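Local coordinates for protein putative enoyl-CoA hydratase/isomerase (PDB 3FDU) that probably acts on acyl-CoA thioesters as an enoyl-CoA hydratase or isomerase of the crotonase superfamily, at residues 51-56 with 100-105; 104-109 with 122-127. The protein carries 4 engineered substitutions. One frame throughout, in Å; residues are numbered along the deposited sequence.

Contact 1 of 2, residues 51-56 with 100-105. Engineered in segment 51-56: Val53 (natural residue Ile).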
loop_
_atom_site.group_PDB
_atom_site.type_symbol
_atom_site.label_atom_id
_atom_site.label_comp_id
_atom_site.label_asym_id
_atom_site.label_seq_id
_atom_site.Cartn_x
_atom_site.Cartn_y
_atom_site.Cartn_z
ATOM N N ARG A 51 15.230 -15.486 20.700
ATOM C CA ARG A 51 15.308 -15.363 19.241
ATOM C C ARG A 51 14.055 -14.705 18.615
ATOM O O ARG A 51 14.160 -14.011 17.587
ATOM C CB ARG A 51 15.527 -16.764 18.626
ATOM C CG ARG A 51 16.963 -17.304 18.954
ATOM C CD ARG A 51 17.030 -18.822 18.760
ATOM N NE ARG A 51 16.939 -19.060 17.335
ATOM C CZ ARG A 51 17.976 -19.263 16.538
ATOM N NH1 ARG A 51 19.214 -19.367 17.041
ATOM N NH2 ARG A 51 17.756 -19.419 15.245
ATOM N N VAL A 52 12.880 -14.964 19.226
ATOM C CA VAL A 52 11.569 -14.391 18.761
ATOM C C VAL A 52 10.741 -13.859 19.929
ATOM O O VAL A 52 10.713 -14.447 21.015
ATOM C CB VAL A 52 10.761 -15.417 18.010
ATOM C CG1 VAL A 52 9.364 -14.850 17.532
ATOM C CG2 VAL A 52 11.598 -16.026 16.805
ATOM N N VAL A 53 10.095 -12.710 19.729
ATOM C CA VAL A 53 9.192 -12.198 20.736
ATOM C C VAL A 53 7.716 -12.322 20.300
ATOM O O VAL A 53 7.333 -11.980 19.142
ATOM C CB VAL A 53 9.513 -10.708 21.105
ATOM C CG1 VAL A 53 8.544 -10.206 22.228
ATOM C CG2 VAL A 53 10.989 -10.572 21.559
ATOM N N VAL A 54 6.880 -12.780 21.221
ATOM C CA VAL A 54 5.434 -12.797 20.977
ATOM C C VAL A 54 4.865 -11.901 22.041
ATOM O O VAL A 54 5.152 -12.097 23.229
ATOM C CB VAL A 54 4.810 -14.196 21.160
ATOM C CG1 VAL A 54 3.260 -14.128 21.090
ATOM C CG2 VAL A 54 5.329 -15.201 20.069
ATOM N N LEU A 55 4.046 -10.944 21.625
ATOM C CA LEU A 55 3.319 -10.036 22.523
ATOM C C LEU A 55 1.824 -10.249 22.306
ATOM O O LEU A 55 1.364 -10.224 21.166
ATOM C CB LEU A 55 3.662 -8.579 22.158
ATOM C CG LEU A 55 2.908 -7.451 22.879
ATOM C CD1 LEU A 55 3.283 -7.436 24.321
ATOM C CD2 LEU A 55 3.296 -6.109 22.229
ATOM N N ARG A 56 1.070 -10.447 23.394
ATOM C CA ARG A 56 -0.356 -10.625 23.295
ATOM C C ARG A 56 -0.978 -10.317 24.633
ATOM O O ARG A 56 -0.274 -10.009 25.586
ATOM C CB ARG A 56 -0.690 -12.071 22.929
ATOM C CG ARG A 56 -0.042 -13.094 23.875
ATOM C CD ARG A 56 -0.517 -14.483 23.452
ATOM N NE ARG A 56 0.109 -15.593 24.150
ATOM C CZ ARG A 56 -0.255 -16.024 25.347
ATOM N NH1 ARG A 56 -1.189 -15.372 26.018
ATOM N NH2 ARG A 56 0.337 -17.088 25.883
ATOM N N LYS A 100 14.749 -8.338 16.329
ATOM C CA LYS A 100 14.321 -9.715 16.196
ATOM C C LYS A 100 12.851 -9.754 15.747
ATOM O O LYS A 100 12.171 -8.739 15.855
ATOM C CB LYS A 100 14.463 -10.439 17.553
ATOM C CG LYS A 100 15.981 -10.515 17.992
ATOM C CD LYS A 100 16.187 -10.953 19.487
ATOM C CE LYS A 100 17.736 -11.030 19.788
ATOM N NZ LYS A 100 17.851 -11.496 21.221
ATOM N N PRO A 101 12.388 -10.913 15.250
ATOM C CA PRO A 101 11.002 -10.912 14.754
ATOM C C PRO A 101 10.035 -10.663 15.942
ATOM O O PRO A 101 10.247 -11.211 17.048
ATOM C CB PRO A 101 10.822 -12.315 14.178
ATOM C CG PRO A 101 12.329 -12.785 13.811
ATOM C CD PRO A 101 13.077 -12.201 15.017
ATOM N N LEU A 102 9.018 -9.824 15.706
ATOM C CA LEU A 102 7.968 -9.474 16.704
ATOM C C LEU A 102 6.619 -9.964 16.167
ATOM O O LEU A 102 6.174 -9.521 15.089
ATOM C CB LEU A 102 7.910 -7.959 16.932
ATOM C CG LEU A 102 6.839 -7.457 17.939
ATOM C CD1 LEU A 102 7.016 -8.107 19.343
ATOM C CD2 LEU A 102 6.913 -5.934 18.075
ATOM N N ILE A 103 5.988 -10.907 16.878
ATOM C CA ILE A 103 4.693 -11.395 16.481
ATOM C C ILE A 103 3.687 -10.924 17.516
ATOM O O ILE A 103 3.989 -10.949 18.698
ATOM C CB ILE A 103 4.649 -12.947 16.392
ATOM C CG1 ILE A 103 5.747 -13.485 15.436
ATOM C CG2 ILE A 103 3.239 -13.466 16.035
ATOM C CD1 ILE A 103 5.887 -15.013 15.496
ATOM N N ILE A 104 2.505 -10.483 17.057
ATOM C CA ILE A 104 1.412 -10.095 17.939
ATOM C C ILE A 104 0.203 -10.995 17.689
ATOM O O ILE A 104 -0.147 -11.336 16.529
ATOM C CB ILE A 104 1.062 -8.596 17.800
ATOM C CG1 ILE A 104 2.279 -7.768 18.331
ATOM C CG2 ILE A 104 -0.251 -8.268 18.608
ATOM C CD1 ILE A 104 2.102 -6.249 18.414
ATOM N N ALA A 105 -0.464 -11.379 18.759
ATOM C CA ALA A 105 -1.660 -12.195 18.602
ATOM C C ALA A 105 -2.838 -11.465 19.252
ATOM O O ALA A 105 -2.749 -11.119 20.408
ATOM C CB ALA A 105 -1.463 -13.612 19.287
#
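Val53 O accepts the backbone N-H of Ile103 at 2.8 Å, in an almost straight bond (176° at the hydrogen), and Val53 N gives its own to Pro101 O. Leu55 N to Ile103 O (2.9 Å) continues this parallel pairing. Apolar packing is continuous along the middle of the strands. Leu102 CD1 meets CG1 of the engineered Val53 at 3.9 Å, the two branches meeting at a slant. On the same face Leu55 and Ile104 run side by side and touch through their tips, CD2 to CD1. On the opposite face Ile103 CG1 lies anti to its own carbonyl carbon (chi1 -56°), which carries Ile103 CD1 to 4.0 Å from Val52 CG1. Pro101 CD rests 3.3 Å from Arg51 O, while the buried, extended Lys100 carries NZ to Val50 O and Ala44 O. The Arg56 end is looser: Ala105 N to Leu55 O lengthens to 3.2 Å, its donor 19° off the carbonyl plane, and the partly exposed Arg56 turns its guanidinium from the neighbouring strand to a cation-pi contact with Tyr189. Strand 15-20 pairs with the far edge of 52-56. Helix 188-200 covers Val52 and Ala105 on one face, and helix 31-46 covers Val53 on the other.

Contact 2 of 2, residues 104-109 with 122-127; sequences IAVKGV and DLVFAD
Val106 N donates to Phe125 O at 2.7 Å, the shortest hydrogen bond between 104-106 and 123-126, and that same oxygen also receives a CA-H contact from Ala105. Ile104 uses both its backbone groups: its N binds Leu123 O, and its O takes Phe125 N at 2.9 Å. The pairing slackens at the C-terminal end, where Asp127 N to Val106 O stretches to 3.3 Å and bends to 149° at the hydrogen. The face of Ile104, Val106, Val124 and Ala126 is apolar, with Val106 CB on Ala126 CB at 4.1 Å and Val106 CG2 near Val124 CG1. The other carries the Phe125 ring, which packs against Thr191 and Thr195 of helix 188-200. Beyond the strands the Lys107 and Asp127 side chains cross at about a right angle. Asp127 CG sits between its own backbone N and carbonyl carbon (chi1 71°), which brings OD2 to 3.3 Å from Lys107 CG. The charged tips stay apart, Lys107 NZ to Asp127 OD2 4.8 Å; Asp127 OD1 bonds Thr129 OG1, and Lys107 makes a cation-pi contact with Tyr189. Strand 102-106, strand 109-111 of a second sheet and helix 113-116 lead back to parallel strand 123-126, consistent with the repeating beta-beta-alpha unit of the crotonase fold.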
loop_
_atom_site.group_PDB
_atom_site.type_symbol
_atom_site.label_atom_id
_atom_site.label_comp_id
_atom_site.label_asym_id
_atom_site.label_seq_id
_atom_site.Cartn_x
_atom_site.Cartn_y
_atom_site.Cartn_z
ATOM N N ILE A 104 2.505 -10.483 17.057
ATOM C CA ILE A 104 1.412 -10.095 17.939
ATOM C C ILE A 104 0.203 -10.995 17.689
ATOM O O ILE A 104 -0.147 -11.336 16.529
ATOM C CB ILE A 104 1.062 -8.596 17.800
ATOM C CG1 ILE A 104 2.279 -7.768 18.331
ATOM C CG2 ILE A 104 -0.251 -8.268 18.608
ATOM C CD1 ILE A 104 2.102 -6.249 18.414
ATOM N N ALA A 105 -0.464 -11.379 18.759
ATOM C CA ALA A 105 -1.660 -12.195 18.602
ATOM C C ALA A 105 -2.838 -11.465 19.252
ATOM O O ALA A 105 -2.749 -11.119 20.408
ATOM C CB ALA A 105 -1.463 -13.612 19.287
ATOM N N VAL A 106 -3.938 -11.279 18.523
ATOM C CA VAL A 106 -5.035 -10.437 19.018
ATOM C C VAL A 106 -6.316 -11.263 19.240
ATOM O O VAL A 106 -6.725 -12.004 18.352
ATOM C CB VAL A 106 -5.346 -9.299 17.985
ATOM C CG1 VAL A 106 -6.519 -8.422 18.440
ATOM C CG2 VAL A 106 -4.102 -8.433 17.811
ATOM N N LYS A 107 -6.911 -11.128 20.418
ATOM C CA LYS A 107 -8.277 -11.592 20.724
ATOM C C LYS A 107 -8.992 -10.389 21.337
ATOM O O LYS A 107 -8.349 -9.523 21.959
ATOM C CB LYS A 107 -8.269 -12.702 21.792
ATOM C CG LYS A 107 -7.789 -14.065 21.335
ATOM C CD LYS A 107 -7.876 -15.098 22.465
ATOM C CE LYS A 107 -7.204 -16.332 21.992
ATOM N NZ LYS A 107 -7.309 -17.522 22.927
ATOM N N GLY A 108 -10.301 -10.320 21.139
ATOM C CA GLY A 108 -11.107 -9.292 21.758
ATOM C C GLY A 108 -10.697 -7.851 21.393
ATOM O O GLY A 108 -10.315 -7.565 20.260
ATOM N N VAL A 109 -10.749 -6.947 22.361
ATOM C CA VAL A 109 -10.547 -5.507 22.056
ATOM C C VAL A 109 -9.078 -5.202 21.738
ATOM O O VAL A 109 -8.146 -5.698 22.407
ATOM C CB VAL A 109 -11.105 -4.557 23.152
ATOM C CG1 VAL A 109 -12.687 -4.737 23.314
ATOM C CG2 VAL A 109 -10.370 -4.742 24.476
ATOM N N ASP A 122 6.051 -7.577 12.893
ATOM C CA ASP A 122 6.250 -8.225 11.600
ATOM C C ASP A 122 5.076 -9.074 11.116
ATOM O O ASP A 122 4.791 -9.117 9.921
ATOM C CB ASP A 122 7.509 -9.074 11.698
ATOM C CG ASP A 122 8.694 -8.246 12.155
ATOM O OD1 ASP A 122 8.961 -7.224 11.485
ATOM O OD2 ASP A 122 9.305 -8.570 13.198
ATOM N N LEU A 123 4.436 -9.782 12.054
ATOM C CA LEU A 123 3.309 -10.702 11.768
ATOM C C LEU A 123 2.263 -10.530 12.870
ATOM O O LEU A 123 2.603 -10.313 14.039
ATOM C CB LEU A 123 3.765 -12.152 11.799
ATOM C CG LEU A 123 5.050 -12.407 10.988
ATOM C CD1 LEU A 123 5.565 -13.777 11.328
ATOM C CD2 LEU A 123 4.683 -12.247 9.566
ATOM N N VAL A 124 1.007 -10.571 12.455
ATOM C CA VAL A 124 -0.097 -10.417 13.354
ATOM C C VAL A 124 -1.155 -11.470 13.080
ATOM O O VAL A 124 -1.578 -11.643 11.914
ATOM C CB VAL A 124 -0.756 -9.045 13.180
ATOM C CG1 VAL A 124 -1.929 -8.919 14.151
ATOM C CG2 VAL A 124 0.253 -7.909 13.454
ATOM N N PHE A 125 -1.546 -12.201 14.135
ATOM C CA PHE A 125 -2.625 -13.173 14.011
ATOM C C PHE A 125 -3.803 -12.739 14.891
ATOM O O PHE A 125 -3.614 -12.214 15.983
ATOM C CB PHE A 125 -2.151 -14.595 14.389
ATOM C CG PHE A 125 -0.950 -15.047 13.596
ATOM C CD1 PHE A 125 -1.085 -15.387 12.228
ATOM C CD2 PHE A 125 0.319 -15.082 14.183
ATOM C CE1 PHE A 125 0.057 -15.802 11.472
ATOM C CE2 PHE A 125 1.419 -15.522 13.442
ATOM C CZ PHE A 125 1.268 -15.858 12.077
ATOM N N ALA A 126 -5.013 -12.922 14.399
ATOM C CA ALA A 126 -6.194 -12.581 15.213
ATOM C C ALA A 126 -7.216 -13.695 15.077
ATOM O O ALA A 126 -7.179 -14.480 14.111
ATOM C CB ALA A 126 -6.802 -11.266 14.716
ATOM N N ASP A 127 -8.154 -13.762 16.017
ATOM C CA ASP A 127 -9.308 -14.620 15.802
ATOM C C ASP A 127 -10.525 -13.707 15.566
ATOM O O ASP A 127 -10.378 -12.470 15.556
ATOM C CB ASP A 127 -9.485 -15.641 16.964
ATOM C CG ASP A 127 -9.958 -14.998 18.284
ATOM O OD1 ASP A 127 -10.439 -13.820 18.290
ATOM O OD2 ASP A 127 -9.878 -15.703 19.337
#

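Strand 102-106 is the shared element: one edge pairs with 52-56 in contact 1, the other with 123-126 in contact 2, so three consecutive parallel strands form one sheet and the contact centres lie about 11 Å apart. Ile104 and Ala105 belong to both. Asp122 OD2 ties the two together through a probable hydrogen bond to Leu102 N, 2.8 Å, and also makes a salt bridge with Lys211. On the face holding Ile103, its CG2 touches Phe125 CE2 at 3.8 Å. Both contacts also reach a second subunit: Phe165 of that subunit packs on Pro101 and Asp122, and Tyr157 of that subunit bonds Asp122 OD1. Both are packing within the core sheet of the crotonase fold.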